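Local coordinates for protein mannan endo-1,4-beta-mannosidase (Bacillus subtilis, PDB 3CBW) that hydrolyses internal beta-1,4-mannosidic linkages in mannan, galactomannan and glucomannan as a secreted family 26 glycoside hydrolase, at residues A[34-39]-A[339-344]; A[153-158]-A[209-214]; A[231-236]-A[261-266]; A[285-290]-A[314-319]. The protein carries 3 engineered substitutions. All blocks are in the same frame, centred on the assembly; numbering follows the deposited sequence. Where two conformers were deposited one is given.

Contact 1: A[34-39]-A[339-344]; sequences PNRTEN and SLTPIV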
loop_
_atom_site.group_PDB
_atom_site.type_symbol
_atom_site.label_atom_id
_atom_site.label_comp_id
_atom_site.label_asym_id
_atom_site.label_seq_id
_atom_site.Cartn_x
_atom_site.Cartn_y
_atom_site.Cartn_z
ATOM N N PRO A 34 -2.037 -17.688 -4.880
ATOM C CA PRO A 34 -0.853 -18.560 -5.022
ATOM C C PRO A 34 -1.150 -20.045 -5.246
ATOM O O PRO A 34 -0.228 -20.810 -5.529
ATOM C CB PRO A 34 -0.114 -18.354 -3.693
ATOM C CG PRO A 34 -0.588 -17.002 -3.207
ATOM C CD PRO A 34 -2.047 -17.033 -3.558
ATOM N N ASN A 35 -2.410 -20.455 -5.131
ATOM C CA ASN A 35 -2.792 -21.836 -5.455
ATOM C C ASN A 35 -2.948 -22.086 -6.951
ATOM O O ASN A 35 -3.052 -23.235 -7.381
ATOM C CB ASN A 35 -4.081 -22.211 -4.732
ATOM C CG ASN A 35 -3.951 -22.133 -3.226
ATOM O OD1 ASN A 35 -2.869 -22.312 -2.667
ATOM N ND2 ASN A 35 -5.060 -21.866 -2.556
ATOM N N ARG A 36 -2.972 -21.020 -7.744
ATOM C CA ARG A 36 -3.110 -21.134 -9.192
ATOM C C ARG A 36 -1.793 -21.537 -9.828
ATOM O O ARG A 36 -0.738 -21.446 -9.195
ATOM C CB ARG A 36 -3.560 -19.804 -9.794
ATOM C CG ARG A 36 -4.938 -19.348 -9.371
ATOM C CD ARG A 36 -5.188 -17.969 -9.927
ATOM N NE ARG A 36 -6.605 -17.626 -9.858
ATOM C CZ ARG A 36 -7.169 -16.668 -10.583
ATOM N NH1 ARG A 36 -6.430 -15.925 -11.405
ATOM N NH2 ARG A 36 -8.474 -16.441 -10.476
ATOM N N THR A 37 -1.869 -21.939 -11.093
ATOM C CA THR A 37 -0.676 -22.260 -11.875
ATOM C C THR A 37 -0.242 -21.099 -12.771
ATOM O O THR A 37 0.875 -21.100 -13.295
ATOM C CB THR A 37 -0.896 -23.514 -12.748
ATOM O OG1 THR A 37 -2.032 -23.315 -13.596
ATOM C CG2 THR A 37 -1.121 -24.728 -11.877
ATOM N N GLU A 38 -1.134 -20.128 -12.965
ATOM C CA GLU A 38 -0.851 -18.936 -13.759
ATOM C C GLU A 38 -1.755 -17.828 -13.248
ATOM O O GLU A 38 -2.620 -18.096 -12.413
ATOM C CB GLU A 38 -1.096 -19.201 -15.253
ATOM C CG GLU A 38 -2.542 -19.458 -15.645
ATOM C CD GLU A 38 -2.673 -19.806 -17.115
ATOM O OE1 GLU A 38 -3.169 -18.962 -17.895
ATOM O OE2 GLU A 38 -2.253 -20.922 -17.495
ATOM N N ASN A 39 -1.569 -16.602 -13.740
ATOM C CA ASN A 39 -2.435 -15.474 -13.347
ATOM C C ASN A 39 -2.570 -15.384 -11.829
ATOM O O ASN A 39 -3.672 -15.386 -11.276
ATOM C CB ASN A 39 -3.832 -15.606 -13.977
ATOM C CG ASN A 39 -3.901 -15.077 -15.405
ATOM O OD1 ASN A 39 -4.968 -14.667 -15.868
ATOM N ND2 ASN A 39 -2.780 -15.078 -16.103
ATOM N N SER A 339 -18.785 -13.114 -13.940
ATOM C CA SER A 339 -18.304 -14.125 -13.017
ATOM C C SER A 339 -16.916 -13.776 -12.501
ATOM O O SER A 339 -16.158 -13.018 -13.120
ATOM C CB SER A 339 -18.312 -15.509 -13.672
ATOM O OG SER A 339 -17.346 -15.582 -14.707
ATOM N N LEU A 340 -16.579 -14.334 -11.352
ATOM C CA LEU A 340 -15.258 -14.154 -10.794
ATOM C C LEU A 340 -14.335 -15.206 -11.375
ATOM O O LEU A 340 -14.749 -16.355 -11.565
ATOM C CB LEU A 340 -15.333 -14.305 -9.280
ATOM C CG LEU A 340 -14.075 -14.003 -8.482
ATOM C CD1 LEU A 340 -13.610 -12.572 -8.714
ATOM C CD2 LEU A 340 -14.360 -14.257 -7.008
ATOM N N THR A 341 -13.085 -14.834 -11.675
ATOM C CA THR A 341 -12.116 -15.859 -12.080
ATOM C C THR A 341 -11.843 -16.796 -10.890
ATOM O O THR A 341 -12.053 -16.413 -9.736
ATOM C CB THR A 341 -10.813 -15.264 -12.640
ATOM O OG1 THR A 341 -10.207 -14.429 -11.642
ATOM C CG2 THR A 341 -11.071 -14.459 -13.928
ATOM N N PRO A 342 -11.417 -18.044 -11.165
ATOM C CA PRO A 342 -11.428 -19.099 -10.157
ATOM C C PRO A 342 -10.700 -18.846 -8.851
ATOM O O PRO A 342 -9.602 -18.261 -8.813
ATOM C CB PRO A 342 -10.776 -20.282 -10.881
ATOM C CG PRO A 342 -11.100 -20.054 -12.310
ATOM C CD PRO A 342 -10.972 -18.563 -12.473
ATOM N N ILE A 343 -11.339 -19.286 -7.778
ATOM C CA ILE A 343 -10.694 -19.411 -6.493
ATOM C C ILE A 343 -10.256 -20.865 -6.373
ATOM O O ILE A 343 -11.095 -21.777 -6.304
ATOM C CB ILE A 343 -11.640 -18.993 -5.347
ATOM C CG1 ILE A 343 -11.968 -17.497 -5.471
ATOM C CG2 ILE A 343 -11.025 -19.317 -3.987
ATOM C CD1 ILE A 343 -13.010 -16.965 -4.485
ATOM N N VAL A 344 -8.944 -21.083 -6.395
ATOM C CA VAL A 344 -8.371 -22.421 -6.297
ATOM C C VAL A 344 -7.987 -22.675 -4.839
ATOM O O VAL A 344 -7.343 -21.834 -4.209
ATOM C CB VAL A 344 -7.121 -22.567 -7.210
ATOM C CG1 VAL A 344 -6.547 -23.987 -7.130
ATOM C CG2 VAL A 344 -7.441 -22.202 -8.662
#

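Contact 2: A[153-158]-A[209-214]; sequences SKIADG and HYMTDT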
loop_
_atom_site.group_PDB
_atom_site.type_symbol
_atom_site.label_atom_id
_atom_site.label_comp_id
_atom_site.label_asym_id
_atom_site.label_seq_id
_atom_site.Cartn_x
_atom_site.Cartn_y
_atom_site.Cartn_z
ATOM N N SER A 153 -9.885 12.663 9.602
ATOM C CA SER A 153 -11.259 12.976 9.255
ATOM C C SER A 153 -11.396 13.265 7.772
ATOM O O SER A 153 -12.333 12.798 7.132
ATOM C CB SER A 153 -11.756 14.166 10.070
ATOM O OG SER A 153 -13.125 14.386 9.817
ATOM N N LYS A 154 -10.459 14.031 7.217
ATOM C CA LYS A 154 -10.522 14.365 5.804
ATOM C C LYS A 154 -10.252 13.135 4.928
ATOM O O LYS A 154 -10.886 12.951 3.896
ATOM C CB LYS A 154 -9.553 15.507 5.481
ATOM C CG LYS A 154 -9.804 16.139 4.135
ATOM C CD LYS A 154 -8.927 17.357 3.908
ATOM C CE LYS A 154 -9.174 17.914 2.527
ATOM N NZ LYS A 154 -8.215 19.023 2.222
ATOM N N ILE A 155 -9.307 12.302 5.353
ATOM C CA ILE A 155 -9.020 11.032 4.681
ATOM C C ILE A 155 -10.275 10.157 4.660
ATOM O O ILE A 155 -10.660 9.628 3.609
ATOM C CB ILE A 155 -7.832 10.295 5.360
ATOM C CG1 ILE A 155 -6.528 11.057 5.095
ATOM C CG2 ILE A 155 -7.732 8.854 4.850
ATOM C CD1 ILE A 155 -5.439 10.746 6.098
ATOM N N ALA A 156 -10.930 10.038 5.813
ATOM C CA ALA A 156 -12.135 9.219 5.914
ATOM C C ALA A 156 -13.251 9.752 5.027
ATOM O O ALA A 156 -13.966 8.971 4.412
ATOM C CB ALA A 156 -12.604 9.123 7.348
ATOM N N ASP A 157 -13.387 11.078 4.932
ATOM C CA ASP A 157 -14.390 11.665 4.033
ATOM C C ASP A 157 -14.122 11.203 2.601
ATOM O O ASP A 157 -15.044 10.871 1.859
ATOM C CB ASP A 157 -14.361 13.195 4.083
ATOM C CG ASP A 157 -14.866 13.776 5.403
ATOM O OD1 ASP A 157 -15.429 13.057 6.253
ATOM O OD2 ASP A 157 -14.693 15.008 5.574
ATOM N N GLY A 158 -12.849 11.179 2.209
ATOM C CA GLY A 158 -12.486 10.699 0.879
ATOM C C GLY A 158 -12.788 9.222 0.718
ATOM O O GLY A 158 -13.364 8.805 -0.281
ATOM N N HIS A 209 -8.945 1.973 14.222
ATOM C CA HIS A 209 -10.189 2.230 14.949
ATOM C C HIS A 209 -10.902 3.468 14.459
ATOM O O HIS A 209 -12.134 3.474 14.397
ATOM C CB HIS A 209 -9.933 2.291 16.452
ATOM C CG HIS A 209 -9.563 0.968 17.021
ATOM N ND1 HIS A 209 -8.492 0.784 17.870
ATOM C CD2 HIS A 209 -10.111 -0.253 16.831
ATOM C CE1 HIS A 209 -8.406 -0.495 18.187
ATOM N NE2 HIS A 209 -9.377 -1.146 17.571
ATOM N N TYR A 210 -10.160 4.500 14.076
ATOM C CA TYR A 210 -10.793 5.688 13.538
ATOM C C TYR A 210 -11.540 5.333 12.253
ATOM O O TYR A 210 -12.707 5.692 12.071
ATOM C CB TYR A 210 -9.751 6.771 13.259
ATOM C CG TYR A 210 -10.357 8.119 12.966
ATOM C CD1 TYR A 210 -10.481 9.067 13.980
ATOM C CD2 TYR A 210 -10.808 8.456 11.687
ATOM C CE1 TYR A 210 -11.036 10.311 13.744
ATOM C CE2 TYR A 210 -11.375 9.715 11.431
ATOM C CZ TYR A 210 -11.484 10.635 12.479
ATOM O OH TYR A 210 -12.026 11.889 12.289
ATOM N N MET A 211 -10.864 4.642 11.336
ATOM C CA MET A 211 -11.476 4.343 10.044
ATOM C C MET A 211 -12.608 3.331 10.165
ATOM O O MET A 211 -13.656 3.495 9.556
ATOM C CB MET A 211 -10.422 3.835 9.057
ATOM C CG MET A 211 -9.351 4.867 8.680
ATOM S SD MET A 211 -9.962 6.519 8.031
ATOM C CE MET A 211 -8.428 7.504 8.336
ATOM N N THR A 212 -12.383 2.275 10.936
ATOM C CA THR A 212 -13.313 1.156 10.998
ATOM C C THR A 212 -14.490 1.458 11.923
ATOM O O THR A 212 -15.646 1.253 11.548
ATOM C CB THR A 212 -12.569 -0.118 11.445
ATOM O OG1 THR A 212 -11.457 -0.333 10.568
ATOM C CG2 THR A 212 -13.473 -1.329 11.425
ATOM N N ASP A 213 -14.199 1.949 13.125
ATOM C CA ASP A 213 -15.251 2.110 14.128
ATOM C C ASP A 213 -15.835 3.516 14.107
ATOM O O ASP A 213 -17.031 3.676 13.878
ATOM C CB ASP A 213 -14.716 1.720 15.501
ATOM C CG ASP A 213 -14.329 0.258 15.564
ATOM O OD1 ASP A 213 -15.008 -0.570 14.912
ATOM O OD2 ASP A 213 -13.348 -0.062 16.260
ATOM N N THR A 214 -15.015 4.538 14.288
ATOM C CA THR A 214 -15.527 5.918 14.280
ATOM C C THR A 214 -16.208 6.245 12.958
ATOM O O THR A 214 -17.272 6.879 12.942
ATOM C CB THR A 214 -14.399 6.927 14.567
ATOM O OG1 THR A 214 -13.749 6.569 15.792
ATOM C CG2 THR A 214 -14.924 8.370 14.653
HETATM O O HOH W 1 -14.433 12.362 11.390
#

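Contact 3: A[231-236]-A[261-266]; sequences DFKTDF and YDQLTA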
loop_
_atom_site.group_PDB
_atom_site.type_symbol
_atom_site.label_atom_id
_atom_site.label_comp_id
_atom_site.label_asym_id
_atom_site.label_seq_id
_atom_site.Cartn_x
_atom_site.Cartn_y
_atom_site.Cartn_z
ATOM N N ASP A 231 15.986 -3.503 9.224
ATOM C CA ASP A 231 15.666 -4.585 10.144
ATOM C C ASP A 231 14.257 -4.444 10.715
ATOM O O ASP A 231 13.543 -3.480 10.417
ATOM C CB ASP A 231 16.682 -4.602 11.300
ATOM C CG ASP A 231 18.111 -4.843 10.840
ATOM O OD1 ASP A 231 18.322 -5.440 9.763
ATOM O OD2 ASP A 231 19.028 -4.441 11.592
ATOM N N PHE A 232 13.860 -5.423 11.527
ATOM C CA PHE A 232 12.661 -5.352 12.359
ATOM C C PHE A 232 11.373 -5.429 11.564
ATOM O O PHE A 232 10.398 -4.762 11.901
ATOM C CB PHE A 232 12.657 -4.096 13.252
ATOM C CG PHE A 232 13.995 -3.777 13.861
ATOM C CD1 PHE A 232 14.663 -4.705 14.651
ATOM C CD2 PHE A 232 14.591 -2.546 13.623
ATOM C CE1 PHE A 232 15.916 -4.406 15.194
ATOM C CE2 PHE A 232 15.829 -2.238 14.159
ATOM C CZ PHE A 232 16.497 -3.166 14.940
ATOM N N LYS A 233 11.351 -6.260 10.531
ATOM C CA LYS A 233 10.182 -6.314 9.659
ATOM C C LYS A 233 8.923 -6.745 10.376
ATOM O O LYS A 233 7.845 -6.299 10.010
ATOM C CB LYS A 233 10.396 -7.269 8.491
ATOM C CG LYS A 233 11.014 -6.674 7.264
ATOM C CD LYS A 233 12.454 -7.028 7.212
ATOM C CE LYS A 233 13.117 -6.568 5.936
ATOM N NZ LYS A 233 14.575 -6.616 6.130
ATOM N N THR A 234 9.041 -7.628 11.366
ATOM C CA THR A 234 7.863 -8.117 12.083
ATOM C C THR A 234 7.636 -7.482 13.441
ATOM O O THR A 234 6.555 -7.637 13.993
ATOM C CB THR A 234 7.876 -9.647 12.260
ATOM O OG1 THR A 234 8.972 -10.028 13.096
ATOM C CG2 THR A 234 7.964 -10.350 10.914
ATOM N N ASP A 235 8.623 -6.766 13.982
ATOM C CA ASP A 235 8.485 -6.209 15.322
ATOM C C ASP A 235 7.366 -5.177 15.394
ATOM O O ASP A 235 6.733 -5.026 16.430
ATOM C CB ASP A 235 9.808 -5.606 15.816
ATOM C CG ASP A 235 10.866 -6.662 16.118
ATOM O OD1 ASP A 235 10.531 -7.857 16.240
ATOM O OD2 ASP A 235 12.047 -6.281 16.239
ATOM N N PHE A 236 7.108 -4.497 14.284
ATOM C CA PHE A 236 6.094 -3.456 14.235
ATOM C C PHE A 236 4.685 -3.968 13.944
ATOM O O PHE A 236 3.751 -3.189 13.890
ATOM C CB PHE A 236 6.486 -2.428 13.182
ATOM C CG PHE A 236 7.671 -1.586 13.560
ATOM C CD1 PHE A 236 7.494 -0.428 14.302
ATOM C CD2 PHE A 236 8.945 -1.931 13.138
ATOM C CE1 PHE A 236 8.573 0.364 14.641
ATOM C CE2 PHE A 236 10.018 -1.149 13.473
ATOM C CZ PHE A 236 9.831 0.001 14.225
ATOM N N TYR A 261 10.727 -11.825 3.194
ATOM C CA TYR A 261 9.645 -12.661 2.700
ATOM C C TYR A 261 9.322 -13.812 3.658
ATOM O O TYR A 261 8.161 -14.073 3.956
ATOM C CB TYR A 261 9.997 -13.180 1.310
ATOM C CG TYR A 261 9.092 -14.246 0.761
ATOM C CD1 TYR A 261 7.939 -13.911 0.058
ATOM C CD2 TYR A 261 9.400 -15.595 0.923
ATOM C CE1 TYR A 261 7.117 -14.885 -0.469
ATOM C CE2 TYR A 261 8.578 -16.584 0.417
ATOM C CZ TYR A 261 7.440 -16.218 -0.279
ATOM O OH TYR A 261 6.629 -17.169 -0.817
ATOM N N ASP A 262 10.347 -14.514 4.139
ATOM C CA ASP A 262 10.123 -15.636 5.047
ATOM C C ASP A 262 9.429 -15.183 6.329
ATOM O O ASP A 262 8.445 -15.787 6.742
ATOM C CB ASP A 262 11.448 -16.317 5.403
ATOM C CG ASP A 262 12.042 -17.098 4.244
ATOM O OD1 ASP A 262 11.296 -17.468 3.319
ATOM O OD2 ASP A 262 13.263 -17.380 4.300
ATOM N N GLN A 263 9.959 -14.117 6.930
ATOM C CA GLN A 263 9.435 -13.519 8.175
ATOM C C GLN A 263 7.978 -13.076 8.039
ATOM O O GLN A 263 7.162 -13.277 8.943
ATOM C CB GLN A 263 10.262 -12.287 8.606
ATOM C CG GLN A 263 11.753 -12.483 8.877
ATOM C CD GLN A 263 12.612 -12.087 7.688
ATOM O OE1 GLN A 263 12.611 -12.763 6.648
ATOM N NE2 GLN A 263 13.357 -10.993 7.835
ATOM N N LEU A 264 7.641 -12.450 6.917
ATOM C CA LEU A 264 6.292 -11.910 6.734
ATOM C C LEU A 264 5.277 -12.977 6.351
ATOM O O LEU A 264 4.183 -13.013 6.903
ATOM C CB LEU A 264 6.297 -10.733 5.754
ATOM C CG LEU A 264 7.013 -9.498 6.304
ATOM C CD1 LEU A 264 7.144 -8.480 5.200
ATOM C CD2 LEU A 264 6.284 -8.898 7.511
ATOM N N THR A 265 5.643 -13.882 5.446
ATOM C CA THR A 265 4.725 -14.968 5.097
ATOM C C THR A 265 4.419 -15.852 6.318
ATOM O O THR A 265 3.329 -16.412 6.415
ATOM C CB THR A 265 5.233 -15.843 3.929
ATOM O OG1 THR A 265 6.531 -16.356 4.242
ATOM C CG2 THR A 265 5.297 -15.049 2.634
ATOM N N ALA A 266 5.361 -15.918 7.255
ATOM C CA ALA A 266 5.186 -16.703 8.486
ATOM C C ALA A 266 4.048 -16.175 9.378
ATOM O O ALA A 266 3.535 -16.898 10.246
ATOM C CB ALA A 266 6.487 -16.744 9.267
#

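Contact 4: A[285-290]-A[314-319]; sequences FDYSLF and AVNKGA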
loop_
_atom_site.group_PDB
_atom_site.type_symbol
_atom_site.label_atom_id
_atom_site.label_comp_id
_atom_site.label_asym_id
_atom_site.label_seq_id
_atom_site.Cartn_x
_atom_site.Cartn_y
_atom_site.Cartn_z
ATOM N N PHE A 285 18.520 -1.998 -14.156
ATOM C CA PHE A 285 17.335 -2.627 -13.566
ATOM C C PHE A 285 16.507 -3.342 -14.620
ATOM O O PHE A 285 16.284 -2.807 -15.697
ATOM C CB PHE A 285 16.465 -1.608 -12.830
ATOM C CG PHE A 285 15.411 -2.235 -11.960
ATOM C CD1 PHE A 285 15.706 -2.610 -10.648
ATOM C CD2 PHE A 285 14.130 -2.450 -12.447
ATOM C CE1 PHE A 285 14.734 -3.179 -9.833
ATOM C CE2 PHE A 285 13.155 -3.038 -11.648
ATOM C CZ PHE A 285 13.455 -3.398 -10.331
ATOM N N ASP A 286 16.047 -4.548 -14.305
ATOM C CA ASP A 286 15.293 -5.348 -15.257
ATOM C C ASP A 286 14.083 -5.995 -14.584
ATOM O O ASP A 286 14.231 -6.913 -13.761
ATOM C CB ASP A 286 16.210 -6.414 -15.879
ATOM C CG ASP A 286 15.593 -7.110 -17.086
ATOM O OD1 ASP A 286 14.346 -7.190 -17.192
ATOM O OD2 ASP A 286 16.370 -7.602 -17.941
ATOM N N TYR A 287 12.888 -5.534 -14.949
ATOM C CA TYR A 287 11.664 -6.060 -14.351
ATOM C C TYR A 287 11.417 -7.529 -14.700
ATOM O O TYR A 287 10.695 -8.215 -13.982
ATOM C CB TYR A 287 10.444 -5.191 -14.694
ATOM C CG TYR A 287 10.236 -4.030 -13.735
ATOM C CD1 TYR A 287 9.718 -4.250 -12.455
ATOM C CD2 TYR A 287 10.554 -2.715 -14.097
ATOM C CE1 TYR A 287 9.516 -3.200 -11.557
ATOM C CE2 TYR A 287 10.349 -1.650 -13.201
ATOM C CZ TYR A 287 9.840 -1.910 -11.934
ATOM O OH TYR A 287 9.645 -0.886 -11.033
ATOM N N SER A 288 12.019 -8.022 -15.786
ATOM C CA SER A 288 11.885 -9.446 -16.122
ATOM C C SER A 288 12.563 -10.331 -15.079
ATOM O O SER A 288 12.099 -11.438 -14.802
ATOM C CB SER A 288 12.408 -9.761 -17.533
ATOM O OG SER A 288 13.817 -9.699 -17.598
ATOM N N LEU A 289 13.640 -9.822 -14.484
ATOM C CA LEU A 289 14.325 -10.531 -13.411
ATOM C C LEU A 289 13.517 -10.521 -12.122
ATOM O O LEU A 289 13.592 -11.454 -11.330
ATOM C CB LEU A 289 15.729 -9.961 -13.182
ATOM C CG LEU A 289 16.676 -10.124 -14.381
ATOM C CD1 LEU A 289 17.939 -9.310 -14.172
ATOM C CD2 LEU A 289 16.991 -11.608 -14.644
ATOM N N PHE A 290 12.755 -9.454 -11.908
ATOM C CA PHE A 290 11.892 -9.362 -10.720
ATOM C C PHE A 290 10.781 -10.418 -10.750
ATOM O O PHE A 290 10.554 -11.116 -9.758
ATOM C CB PHE A 290 11.319 -7.947 -10.607
ATOM C CG PHE A 290 10.298 -7.781 -9.515
ATOM C CD1 PHE A 290 10.642 -7.988 -8.175
ATOM C CD2 PHE A 290 9.001 -7.374 -9.818
ATOM C CE1 PHE A 290 9.695 -7.814 -7.157
ATOM C CE2 PHE A 290 8.057 -7.203 -8.813
ATOM C CZ PHE A 290 8.407 -7.417 -7.484
ATOM N N ALA A 314 7.156 1.109 -17.262
ATOM C CA ALA A 314 7.108 1.554 -18.656
ATOM C C ALA A 314 8.457 2.004 -19.215
ATOM O O ALA A 314 8.706 1.854 -20.416
ATOM C CB ALA A 314 6.066 2.652 -18.842
ATOM N N VAL A 315 9.320 2.541 -18.353
ATOM C CA VAL A 315 10.591 3.139 -18.802
ATOM C C VAL A 315 11.807 2.298 -18.419
ATOM O O VAL A 315 12.951 2.706 -18.629
ATOM C CB VAL A 315 10.759 4.589 -18.285
ATOM C CG1 VAL A 315 9.575 5.448 -18.719
ATOM C CG2 VAL A 315 10.933 4.624 -16.765
ATOM N N ASN A 316 11.561 1.130 -17.833
ATOM C CA ASN A 316 12.647 0.261 -17.425
ATOM C C ASN A 316 12.660 -0.995 -18.265
ATOM O O ASN A 316 11.649 -1.365 -18.868
ATOM C CB ASN A 316 12.525 -0.069 -15.933
ATOM C CG ASN A 316 13.097 1.019 -15.057
ATOM O OD1 ASN A 316 14.317 1.138 -14.920
ATOM N ND2 ASN A 316 12.225 1.835 -14.467
ATOM N N LYS A 317 13.808 -1.662 -18.336
ATOM C CA LYS A 317 13.859 -2.851 -19.174
ATOM C C LYS A 317 13.000 -3.993 -18.613
ATOM O O LYS A 317 12.722 -4.059 -17.407
ATOM C CB LYS A 317 15.301 -3.250 -19.545
ATOM C CG LYS A 317 16.079 -4.090 -18.594
ATOM C CD LYS A 317 17.476 -4.430 -19.170
ATOM C CE LYS A 317 18.400 -3.211 -19.192
ATOM N NZ LYS A 317 19.770 -3.492 -19.758
ATOM N N GLY A 318 12.521 -4.839 -19.512
ATOM C CA GLY A 318 11.750 -6.017 -19.132
ATOM C C GLY A 318 10.268 -5.788 -18.882
ATOM O O GLY A 318 9.582 -6.689 -18.405
ATOM N N ALA A 319 9.755 -4.611 -19.232
ATOM C CA ALA A 319 8.324 -4.309 -19.043
ATOM C C ALA A 319 7.400 -5.311 -19.724
ATOM O O ALA A 319 6.432 -5.768 -19.118
ATOM C CB ALA A 319 8.011 -2.911 -19.530
#

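Contact 1: A[34-39]-A[339-344]
The chain leaves a short 3-10 turn at Pro34-Asn35, and the extended tail after strand 339-340 runs in beside it, coming closest at Asn35 and Val344, whose CA atoms are 5.7 Å apart. Arg36 carries most of the contact. Its side chain is stretched from CG to NE (chi2 174°, chi3 165°), which carries the guanidinium across to Thr341 and Pro342. NH2 uses both of its N-H groups here. One meets Pro342 O at 2.7 Å, along a lone pair of the carbonyl; the other meets Thr341 OG1 at 2.9 Å, and both acceptors lie in the guanidinium plane. NE adds a weak bond to the same Pro342 O. From the far side, Arg36 NH1 turns back to Asn39 O at 2.8 Å, so acceptors from both segments fix the rotation of the flat group. Thr341 OG1 also bonds to Ile334 O, which ties this threonine to the hairpin ahead of it. Further along, Asn35 ND2 donates an almost straight bond (165°) to Val344 O, 2.8 Å away, approaching from above the carbonyl plane. Between the two polar grips, Val344 CG2 rests against Arg36 CG at 3.9 Å. This is a hydrogen-bonded surface clasp of the C-terminal tail onto the loop between helix 21-32 and strand 41-49, on the side of the (beta/alpha)8 barrel where its strands begin.

Contact 2: A[153-158]-A[209-214]
Met211 makes the tight half of this helix-helix contact. Helices 143-163 and 194-214 cross here at -55°, the axes of the two short segments 10.4 Å apart at closest approach, and the CA atoms of Ala156 and Met211 come within 6.4 Å of each other. The methionine chain bends at chi2 (-54°), so its thioether reaches across between the helices: SD sits 3.8 Å from Ala156 CB, and CE goes on to Ile155 CG2, also at 3.8 Å, the two side chains crossing at about a right angle. All three residues are buried, and Leu152 and Leu159 of helix 143-163, with Leu220 and Trp222 of strand 220-224, continue the apolar packing round Met211.

The other half is wetter. Tyr210, with CG anti to its backbone N (chi1 -168°), lays its ring alongside helix 143-163, with Ala156 CB at the ring edge and OH pushed up to Ser153 CB at 3.2 Å. The two hydroxyls do not bond directly. A water bridges them instead, 2.6 Å from Tyr210 OH and 2.9 Å from Ser153 OG. Arg215 flanks this side, pairing with Asp157 OD1 in a salt bridge. Just before it, helix 194-214 closes with a wider pi-type turn, where His209 O accepts from both Asp213 N and Thr214 N. Apolar where Met211 is buried and water-bridged at the partly exposed Ser153 and Tyr210, the contact joins two successive helices of the outer layer of a (beta/alpha)8 barrel, those leading into strands 169-172 and 220-224.

Contact 3: A[231-236]-A[261-266]
Two bent chains and one threonine rotamer set up this contact. Lys233 and Gln263 both kink at chi2 (101° and 98°), while Thr234 has chi1 at 65°, which places CG2 anti to the carbonyl carbon and points the methyl at the helix opposite. The setting is a (beta/alpha)8 barrel: residues 231-236 belong to the long loop after strand 220-224, and helix 261-265 is the short helix between strands 245-252 and 271-278.

No hydrogen bond crosses directly; the contact is van der Waals, carbon atoms lying against carbon, carbonyl and amide atoms. The Thr234 methyl, CG2, makes the closest approach. It lies 3.6 Å from Gln263 O and 3.8 Å from Gln263 CB, the two side chains meeting at about a right angle, and its other neighbour is Leu264 CD2 at 4.1 Å. Leu264 is buried; it also packs on Val246 and Leu248 of strand 245-252 and on Tyr224, and the tyrosine hydroxyl bonds to Lys233 O. The loop is thus tied to strand 220-224 through Tyr224 as well as packed on the helix.

Lys233 starts out toward the helix, but its bend takes the ammonium elsewhere. NZ bonds to Asn259 OD1 and to the carbonyls of Arg230 and Ala228, which would stabilise a charge in this buried position. Gln263 NE2 shares that Asn259 OD1, so the asparagine joins the two segments indirectly. Along the way the chains cross obliquely, with Lys233 CD passing 4.1 Å from Gln263 NE2.

Contact 4: A[285-290]-A[314-319]
Here the loop entering helix 287-297 runs beside a type II turn, Asn316 to Ala319, that enters helix 319-324; CA of Ser288 and CA of Gly318 are only 4.6 Å apart. A single backbone hydrogen bond crosses, Tyr287 N to Lys317 O at 2.9 Å, its donor lying somewhat above the carbonyl plane.

Asp286 caps the first helix. With CG anti to its backbone N (chi1 -168°), it turns OD1 back over the helix start, where OD1 accepts from Ser288 N at 2.8 Å and from Ser288 OG at 2.6 Å, both from above the carboxylate plane. Gly318 CA lies 3.4 Å from Asp286 OD1; a side chain here would run into that oxygen and Ser288 N, and phi 83° suits glycine at the third position of the type II turn. The Lys317 and Asp286 side chains cross at about a right angle: Lys317 CG lies 3.4 Å from Asp286 CG and 3.2 Å from Phe285 O. The contact is made by the aliphatic chain, since Lys317 NZ stays 5.6 Å from Asp286 OD2.

On the inner side, Asn316 CB meets the edge of the Tyr287 ring, and Phe285 CE2 stands over the centre of one ring face. Tyr287 OH is tied to Trp311 O, and Asn316 ND2 to the carbonyls of Ser312 and Glu310, which holds the tyrosine hydroxyl and the amide nitrogen. An aspartate set at one helix N-terminus, against the glycine at the N-cap position of another and with a lysine close by, would be expected to keep its negative charge.

How the contacts relate
The four contacts are spread round one (beta/alpha)8 barrel and none touches another. Contact 1 joins residues near the two chain ends, so the other three fall between its segments in sequence; they follow one another in series. Contacts 2 and 4 lie on opposite sides of the chain's centre, their own centres 37 Å apart, whereas contacts 1 and 3 approach to about 7 Å between nearest atoms. Contact 4 lies nearest the presumed substrate site: the Tyr287 side chain is about 6 Å from that of Trp307. In contact 3, Lys233 is about 10 Å from the probable proton donor Glu176, side chain to side chain. Contact 1 lies away from the catalytic site.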